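PDB 4YME: sensory box/GGDEF family protein from Caulobacter crescentus, which probably takes part in cyclic di-GMP signalling at the cell membrane, this chain being the GGDEF (diguanylate cyclase-type) domain of a longer multidomain protein. Local coordinates for residues 111-114 with 119-122; 61-66 with 83-88; 3-8 with 77-82. One frame throughout, in Å; residues are numbered along the deposited sequence. Where two conformers were deposited one is given.

Interaction 1: 111-114 with 119-122; sequences AAPV and QELA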
loop_
_atom_site.group_PDB
_atom_site.type_symbol
_atom_site.label_atom_id
_atom_site.label_comp_id
_atom_site.label_asym_id
_atom_site.label_seq_id
_atom_site.Cartn_x
_atom_site.Cartn_y
_atom_site.Cartn_z
ATOM N N ALA A 111 -9.420 -8.602 0.913
ATOM C CA ALA A 111 -10.779 -8.797 0.518
ATOM C C ALA A 111 -11.677 -9.207 1.690
ATOM O O ALA A 111 -12.877 -8.885 1.683
ATOM C CB ALA A 111 -10.834 -9.836 -0.580
ATOM N N ALA A 112 -11.152 -9.926 2.682
ATOM C CA ALA A 112 -12.029 -10.511 3.739
ATOM C C ALA A 112 -12.532 -9.471 4.669
ATOM O O ALA A 112 -11.778 -8.564 4.987
ATOM C CB ALA A 112 -11.305 -11.546 4.546
ATOM N N PRO A 113 -13.769 -9.548 5.128
ATOM C CA PRO A 113 -14.280 -8.504 6.045
ATOM C C PRO A 113 -13.561 -8.456 7.390
ATOM O O PRO A 113 -12.831 -9.379 7.711
ATOM C CB PRO A 113 -15.763 -8.876 6.255
ATOM C CG PRO A 113 -15.918 -10.201 5.627
ATOM C CD PRO A 113 -14.835 -10.485 4.723
ATOM N N VAL A 114 -13.862 -7.432 8.170
ATOM C CA VAL A 114 -13.272 -7.336 9.514
ATOM C C VAL A 114 -14.335 -7.235 10.559
ATOM O O VAL A 114 -15.279 -6.485 10.434
ATOM C CB VAL A 114 -12.262 -6.198 9.637
ATOM C CG1 VAL A 114 -12.847 -4.917 9.406
ATOM C CG2 VAL A 114 -11.571 -6.212 11.040
ATOM N N GLN A 119 -20.448 -6.854 14.486
ATOM C CA GLN A 119 -20.824 -6.888 13.079
ATOM C C GLN A 119 -19.552 -7.175 12.259
ATOM O O GLN A 119 -18.457 -7.378 12.802
ATOM C CB GLN A 119 -21.426 -5.553 12.643
ATOM C CG GLN A 119 -22.576 -5.039 13.531
ATOM C CD GLN A 119 -22.540 -3.527 13.748
ATOM O OE1 GLN A 119 -21.464 -2.890 13.705
ATOM N NE2 GLN A 119 -23.717 -2.943 13.997
ATOM N N GLU A 120 -19.737 -7.276 10.954
ATOM C CA GLU A 120 -18.609 -7.351 10.021
ATOM C C GLU A 120 -18.659 -6.174 9.094
ATOM O O GLU A 120 -19.696 -5.793 8.593
ATOM C CB GLU A 120 -18.625 -8.645 9.239
ATOM C CG GLU A 120 -18.180 -9.816 10.093
ATOM C CD GLU A 120 -17.933 -11.052 9.294
ATOM O OE1 GLU A 120 -18.627 -11.279 8.276
ATOM O OE2 GLU A 120 -17.033 -11.818 9.687
ATOM N N LEU A 121 -17.493 -5.580 8.878
ATOM C CA LEU A 121 -17.320 -4.442 8.018
ATOM C C LEU A 121 -16.691 -4.894 6.697
ATOM O O LEU A 121 -15.745 -5.728 6.677
ATOM C CB LEU A 121 -16.421 -3.435 8.669
ATOM C CG LEU A 121 -16.873 -2.862 10.009
ATOM C CD1 LEU A 121 -15.758 -1.929 10.449
ATOM C CD2 LEU A 121 -18.134 -2.140 9.851
ATOM N N ALA A 122 -17.289 -4.402 5.603
ATOM C CA ALA A 122 -16.804 -4.675 4.234
ATOM C C ALA A 122 -15.421 -4.124 3.998
ATOM O O ALA A 122 -15.093 -2.964 4.254
ATOM C CB ALA A 122 -17.747 -4.107 3.247
#

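Interaction 2: 61-66 with 83-88; sequences VETARR and DEFIVV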
loop_
_atom_site.group_PDB
_atom_site.type_symbol
_atom_site.label_atom_id
_atom_site.label_comp_id
_atom_site.label_asym_id
_atom_site.label_seq_id
_atom_site.Cartn_x
_atom_site.Cartn_y
_atom_site.Cartn_z
ATOM N N VAL A 61 -6.602 -0.448 11.023
ATOM C CA VAL A 61 -5.792 -1.285 11.909
ATOM C C VAL A 61 -5.688 -2.692 11.371
ATOM O O VAL A 61 -4.612 -3.285 11.337
ATOM C CB VAL A 61 -6.398 -1.262 13.336
ATOM C CG1 VAL A 61 -5.828 -2.350 14.182
ATOM C CG2 VAL A 61 -6.085 0.135 13.939
ATOM N N GLU A 62 -6.794 -3.215 10.862
ATOM C CA GLU A 62 -6.749 -4.581 10.340
ATOM C C GLU A 62 -5.980 -4.611 9.003
ATOM O O GLU A 62 -5.250 -5.551 8.754
ATOM C CB GLU A 62 -8.151 -5.111 10.164
ATOM C CG GLU A 62 -8.225 -6.496 9.562
ATOM C CD GLU A 62 -7.613 -7.585 10.330
ATOM O OE1 GLU A 62 -7.221 -7.433 11.512
ATOM O OE2 GLU A 62 -7.367 -8.678 9.769
ATOM N N THR A 63 -6.140 -3.596 8.162
ATOM C CA THR A 63 -5.372 -3.525 6.898
ATOM C C THR A 63 -3.903 -3.571 7.231
ATOM O O THR A 63 -3.151 -4.286 6.607
ATOM C CB THR A 63 -5.716 -2.245 6.128
ATOM O OG1 THR A 63 -7.116 -2.321 5.733
ATOM C CG2 THR A 63 -4.881 -2.079 4.868
ATOM N N ALA A 64 -3.488 -2.755 8.210
ATOM C CA ALA A 64 -2.090 -2.709 8.597
ATOM C C ALA A 64 -1.593 -4.022 9.133
ATOM O O ALA A 64 -0.474 -4.421 8.828
ATOM C CB ALA A 64 -1.886 -1.631 9.586
ATOM N N ARG A 65 -2.396 -4.677 9.958
ATOM C CA ARG A 65 -2.021 -6.001 10.459
ATOM C C ARG A 65 -1.783 -6.999 9.325
ATOM O O ARG A 65 -0.764 -7.702 9.314
ATOM C CB ARG A 65 -3.088 -6.535 11.425
ATOM C CG ARG A 65 -2.690 -7.861 12.040
ATOM C CD ARG A 65 -3.842 -8.536 12.701
ATOM N NE ARG A 65 -4.792 -9.094 11.721
ATOM C CZ ARG A 65 -4.594 -10.216 11.027
ATOM N NH1 ARG A 65 -3.484 -10.931 11.151
ATOM N NH2 ARG A 65 -5.511 -10.616 10.173
ATOM N N ARG A 66 -2.687 -7.013 8.331
ATOM C CA ARG A 66 -2.561 -7.858 7.166
ATOM C C ARG A 66 -1.311 -7.506 6.359
ATOM O O ARG A 66 -0.515 -8.374 5.963
ATOM C CB ARG A 66 -3.833 -7.828 6.315
ATOM C CG ARG A 66 -5.029 -8.386 7.062
ATOM C CD ARG A 66 -6.299 -8.442 6.183
ATOM N NE ARG A 66 -7.492 -8.701 6.968
ATOM C CZ ARG A 66 -8.722 -8.681 6.497
ATOM N NH1 ARG A 66 -8.944 -8.533 5.191
ATOM N NH2 ARG A 66 -9.732 -8.876 7.342
ATOM N N ASP A 83 -7.385 6.186 4.240
ATOM C CA ASP A 83 -7.280 4.795 3.852
ATOM C C ASP A 83 -6.327 4.560 2.687
ATOM O O ASP A 83 -6.464 3.553 1.991
ATOM C CB ASP A 83 -8.637 4.226 3.505
ATOM C CG ASP A 83 -9.251 4.857 2.239
ATOM O OD1 ASP A 83 -9.031 6.062 1.988
ATOM O OD2 ASP A 83 -9.925 4.102 1.526
ATOM N N GLU A 84 -5.340 5.413 2.547
ATOM C CA GLU A 84 -4.330 5.310 1.505
ATOM C C GLU A 84 -3.058 4.677 2.062
ATOM O O GLU A 84 -2.430 5.236 2.971
ATOM C CB GLU A 84 -4.004 6.691 1.032
ATOM C CG GLU A 84 -5.080 7.324 0.176
ATOM C CD GLU A 84 -4.410 8.420 -0.584
ATOM O OE1 GLU A 84 -3.675 8.100 -1.550
ATOM O OE2 GLU A 84 -4.516 9.557 -0.101
ATOM N N PHE A 85 -2.717 3.525 1.542
ATOM C CA PHE A 85 -1.536 2.778 1.966
ATOM C C PHE A 85 -0.575 2.657 0.805
ATOM O O PHE A 85 -0.967 2.777 -0.381
ATOM C CB PHE A 85 -1.934 1.418 2.434
ATOM C CG PHE A 85 -2.811 1.420 3.679
ATOM C CD1 PHE A 85 -4.165 1.586 3.612
ATOM C CD2 PHE A 85 -2.233 1.181 4.925
ATOM C CE1 PHE A 85 -4.948 1.543 4.762
ATOM C CE2 PHE A 85 -3.003 1.143 6.072
ATOM C CZ PHE A 85 -4.391 1.338 5.998
ATOM N N ILE A 86 0.710 2.444 1.113
ATOM C CA ILE A 86 1.720 2.228 0.103
ATOM C C ILE A 86 2.543 1.032 0.506
ATOM O O ILE A 86 2.952 0.896 1.684
ATOM C CB ILE A 86 2.660 3.429 -0.035
ATOM C CG1 ILE A 86 1.920 4.667 -0.450
ATOM C CG2 ILE A 86 3.858 3.106 -0.944
ATOM C CD1 ILE A 86 1.708 4.767 -1.841
ATOM N N VAL A 87 2.835 0.168 -0.459
ATOM C CA VAL A 87 3.802 -0.906 -0.270
ATOM C C VAL A 87 4.911 -0.711 -1.260
ATOM O O VAL A 87 4.680 -0.470 -2.455
ATOM C CB VAL A 87 3.164 -2.299 -0.463
ATOM C CG1 VAL A 87 4.227 -3.355 -0.513
ATOM C CG2 VAL A 87 2.111 -2.562 0.619
ATOM N N VAL A 88 6.142 -0.753 -0.768
ATOM C CA VAL A 88 7.323 -0.741 -1.610
ATOM C C VAL A 88 7.931 -2.115 -1.638
ATOM O O VAL A 88 8.292 -2.661 -0.602
ATOM C CB VAL A 88 8.341 0.330 -1.149
ATOM C CG1 VAL A 88 9.601 0.255 -2.004
ATOM C CG2 VAL A 88 7.742 1.714 -1.122
#

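Interaction 3: 3-8 with 77-82; sequences EHDGLT and AARLGG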
loop_
_atom_site.group_PDB
_atom_site.type_symbol
_atom_site.label_atom_id
_atom_site.label_comp_id
_atom_site.label_asym_id
_atom_site.label_seq_id
_atom_site.Cartn_x
_atom_site.Cartn_y
_atom_site.Cartn_z
ATOM N N GLU A 3 8.725 8.235 12.997
ATOM C CA GLU A 3 8.870 7.404 11.783
ATOM C C GLU A 3 7.753 6.443 11.573
ATOM O O GLU A 3 7.694 5.853 10.520
ATOM C CB GLU A 3 10.234 6.692 11.727
ATOM C CG GLU A 3 11.332 7.731 11.448
ATOM C CD GLU A 3 12.751 7.276 11.712
ATOM O OE1 GLU A 3 12.977 6.325 12.527
ATOM O OE2 GLU A 3 13.641 7.932 11.135
ATOM N N HIS A 4 6.834 6.335 12.528
ATOM C CA HIS A 4 5.672 5.468 12.365
ATOM C C HIS A 4 4.360 6.204 12.369
ATOM O O HIS A 4 4.180 7.176 13.053
ATOM C CB HIS A 4 5.609 4.447 13.492
ATOM C CG HIS A 4 6.718 3.455 13.416
ATOM N ND1 HIS A 4 7.757 3.443 14.323
ATOM C CD2 HIS A 4 7.020 2.539 12.466
ATOM C CE1 HIS A 4 8.614 2.496 13.974
ATOM N NE2 HIS A 4 8.229 1.980 12.814
ATOM N N ASP A 5 3.415 5.662 11.633
ATOM C CA ASP A 5 2.028 6.066 11.703
ATOM C C ASP A 5 1.527 5.617 13.057
ATOM O O ASP A 5 1.515 4.416 13.370
ATOM C CB ASP A 5 1.215 5.381 10.606
ATOM C CG ASP A 5 -0.260 5.707 10.676
ATOM O OD1 ASP A 5 -0.610 6.909 10.702
ATOM O OD2 ASP A 5 -1.065 4.750 10.700
ATOM N N GLY A 6 1.061 6.567 13.851
ATOM C CA GLY A 6 0.588 6.213 15.214
ATOM C C GLY A 6 -0.557 5.226 15.213
ATOM O O GLY A 6 -0.607 4.277 16.020
ATOM N N LEU A 7 -1.557 5.448 14.342
ATOM C CA LEU A 7 -2.721 4.621 14.377
ATOM C C LEU A 7 -2.381 3.168 14.115
ATOM O O LEU A 7 -2.887 2.332 14.804
ATOM C CB LEU A 7 -3.774 5.087 13.361
ATOM C CG LEU A 7 -5.100 4.392 13.447
ATOM C CD1 LEU A 7 -5.913 4.683 14.721
ATOM C CD2 LEU A 7 -5.886 4.677 12.152
ATOM N N THR A 8 -1.505 2.881 13.160
ATOM C CA THR A 8 -1.295 1.519 12.653
ATOM C C THR A 8 0.102 0.916 12.899
ATOM O O THR A 8 0.243 -0.294 12.910
ATOM C CB THR A 8 -1.464 1.469 11.089
ATOM O OG1 THR A 8 -0.450 2.239 10.459
ATOM C CG2 THR A 8 -2.854 1.905 10.653
ATOM N N ALA A 77 5.924 -1.084 4.190
ATOM C CA ALA A 77 4.553 -0.565 4.071
ATOM C C ALA A 77 4.378 0.665 4.910
ATOM O O ALA A 77 4.962 0.798 5.993
ATOM C CB ALA A 77 3.570 -1.589 4.429
ATOM N N ALA A 78 3.518 1.550 4.433
ATOM C CA ALA A 78 3.209 2.844 5.030
ATOM C C ALA A 78 1.718 3.143 4.950
ATOM O O ALA A 78 1.056 2.604 4.051
ATOM C CB ALA A 78 3.924 3.958 4.334
ATOM N N ARG A 79 1.198 3.952 5.857
ATOM C CA ARG A 79 -0.131 4.540 5.676
ATOM C C ARG A 79 0.104 6.037 5.500
ATOM O O ARG A 79 0.811 6.657 6.296
ATOM C CB ARG A 79 -1.036 4.289 6.882
ATOM C CG ARG A 79 -2.465 4.819 6.646
ATOM C CD ARG A 79 -3.440 4.530 7.775
ATOM N NE ARG A 79 -3.170 5.385 8.879
ATOM C CZ ARG A 79 -3.813 6.527 9.161
ATOM N NH1 ARG A 79 -4.825 7.018 8.426
ATOM N NH2 ARG A 79 -3.440 7.210 10.208
ATOM N N LEU A 80 -0.435 6.617 4.432
ATOM C CA LEU A 80 -0.205 8.077 4.234
ATOM C C LEU A 80 -1.080 8.941 5.120
ATOM O O LEU A 80 -0.619 9.975 5.651
ATOM C CB LEU A 80 -0.328 8.446 2.761
ATOM C CG LEU A 80 0.635 7.650 1.865
ATOM C CD1 LEU A 80 0.450 7.935 0.348
ATOM C CD2 LEU A 80 2.056 7.988 2.316
ATOM N N GLY A 81 -2.277 8.446 5.397
ATOM C CA GLY A 81 -3.439 9.259 5.739
ATOM C C GLY A 81 -4.714 8.671 5.140
ATOM O O GLY A 81 -4.749 8.049 4.062
ATOM N N GLY A 82 -5.807 8.849 5.842
ATOM C CA GLY A 82 -7.027 8.198 5.458
ATOM C C GLY A 82 -6.798 6.726 5.292
ATOM O O GLY A 82 -6.073 6.117 6.081
#

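Interaction 1: 111-114 with 119-122
Val114 and Leu121 face each other as a hydrogen-bonded pair in a small antiparallel beta hairpin, strands 114-116 and 119-121, separate from the main sheet of the GGDEF domain. Two backbone bonds close the pair: Val114 N reaches Leu121 O at 2.9 Å, and Leu121 N returns to Val114 O, also at 2.9 Å and nearly straight (171°). The second of these acceptors receives a weaker partner as well, the CA-H of Glu120, whose CA lies 3.5 Å from Val114 O.

The apolar contacts lie on the face carrying the Val114 and Leu121 side chains, both of which pack on Leu59 of helix 53-70. A beta-branched valine and a leucine suit a strand position pressed on a helix. Leu121 CB, set by the strand backbone, meets Val114 CG1 at 3.9 Å, a contact that holds for one of two modelled valine conformers and is to that extent less certain.

Pro113 borders the pair. Its ring-restricted phi (-65°) suits the turn into the strand, and its CB rests 3.2 Å from Leu121 O. Glu120, exposed and extended beyond CG, crosses the proline side chain at a slant, with OE1 3.9 Å from Pro113 CG.

Interaction 2: 61-66 with 83-88
Thr63 sets its methyl over one face of the Phe85 ring, a CH-pi contact in which CG2 stands 3.7 Å from the ring centroid and only 15° off the ring normal. The methyl is displaced a little toward the rim, its closest ring atoms being Phe85 CE1 and CZ, each 3.6 Å from Thr63 CG2. The threonine's rotation explains this: with OG1 beside the backbone N (chi1 -65°) and CG2 therefore anti to it, the methyl is directed at the ring while OG1 turns back along the helix to bond with Leu59 O. A threonine thus fits a buried helix position, apolar on one branch and satisfied on the other. Beside it, Ala64 approaches the ring obliquely, with its N 4.5 Å from Phe85 CE2. A valine in place of Phe85 would probably leave the Thr63 methyl without its aromatic face and open a gap beneath the helix.

Elsewhere on the helix, Glu62 is held by two arginines: Arg65 grips it side-on through NE and NH2, and Arg66 NE bonds to Glu62 OE2 at 2.8 Å. Phe85, last residue of the GGDEF motif, also meets Leu60 and Leu67 of helix 53-70 and Arg79 of strand 76-81, while its backbone pairs with Ile39 of strand 33-41.

Interaction 3: 3-8 with 77-82
The guanidinium of Arg79 has Leu7 CD2 over one face, 4.0 Å above its plane and offset toward the rim, and the carboxylate of Asp5 at its edge. Asp5, Leu7 and Thr8 belong to a sequence matching the DxLT motif that precedes the first helix in GGDEF domains, and Arg79 lies on strand 76-81, just ahead of the GGDEF turn; the Asp5-Arg79 salt bridge ties the N-terminal loop to the sheet.

Arg79 grips Asp5 side-on, one nitrogen to each oxygen, although the carboxylate and guanidinium planes are 57° apart. The two bonds therefore differ. NE points to Asp5 OD2 at 2.9 Å almost straight (175°) and within the guanidinium plane, but it arrives well above the plane of the carboxylate. NH2 reaches the syn lone pair of OD1, also at 2.9 Å, along a more bent path tilted from the guanidinium plane. An arginine suits this place because its long chain, bent at chi3 (74°), can present NE and NH2 together to the loop.

Asp5 OD2 is shared: besides NE it accepts Thr8 OG1 at 2.6 Å on its anti lone pair, and Thr8 N more weakly. Aspartate is short enough to hold its own turn while also bridging to the strand. The Thr8 hydroxyl in turn receives Leu10 N, and its methyl CG2 lies 3.9 Å from Arg79 NE, obliquely to the guanidinium. Leu7 and Arg79 both touch Leu60 of helix 53-70, so the charged pair has an apolar flank. The remaining nitrogen is used within its own turn: Arg79 NH1 bonds to Gly82 O at 2.8 Å, in both the guanidinium and carbonyl planes.

How the interactions relate
Helix 53-70 joins the three contacts. Interactions 2 and 3, with centres about 8 Å apart, touch directly: Ile86 O and Ala78 N, 2.9 Å apart, probably hydrogen-bond between adjacent strands, and Ala64 CB packs on Thr8 CB at 3.5 Å. The GGDEF motif, residues 81-85, is divided between them, its two glycines in interaction 3 and the rest in interaction 2; in relatives of this family it forms part of the active site. Interaction 1 lies farther out, its centre about 15 Å from that of interaction 2, and is linked through Arg66 NH1, 2.8 Å from Ala112 O. Interactions 1 and 3 do not meet, their nearest atoms being about 12 Å apart.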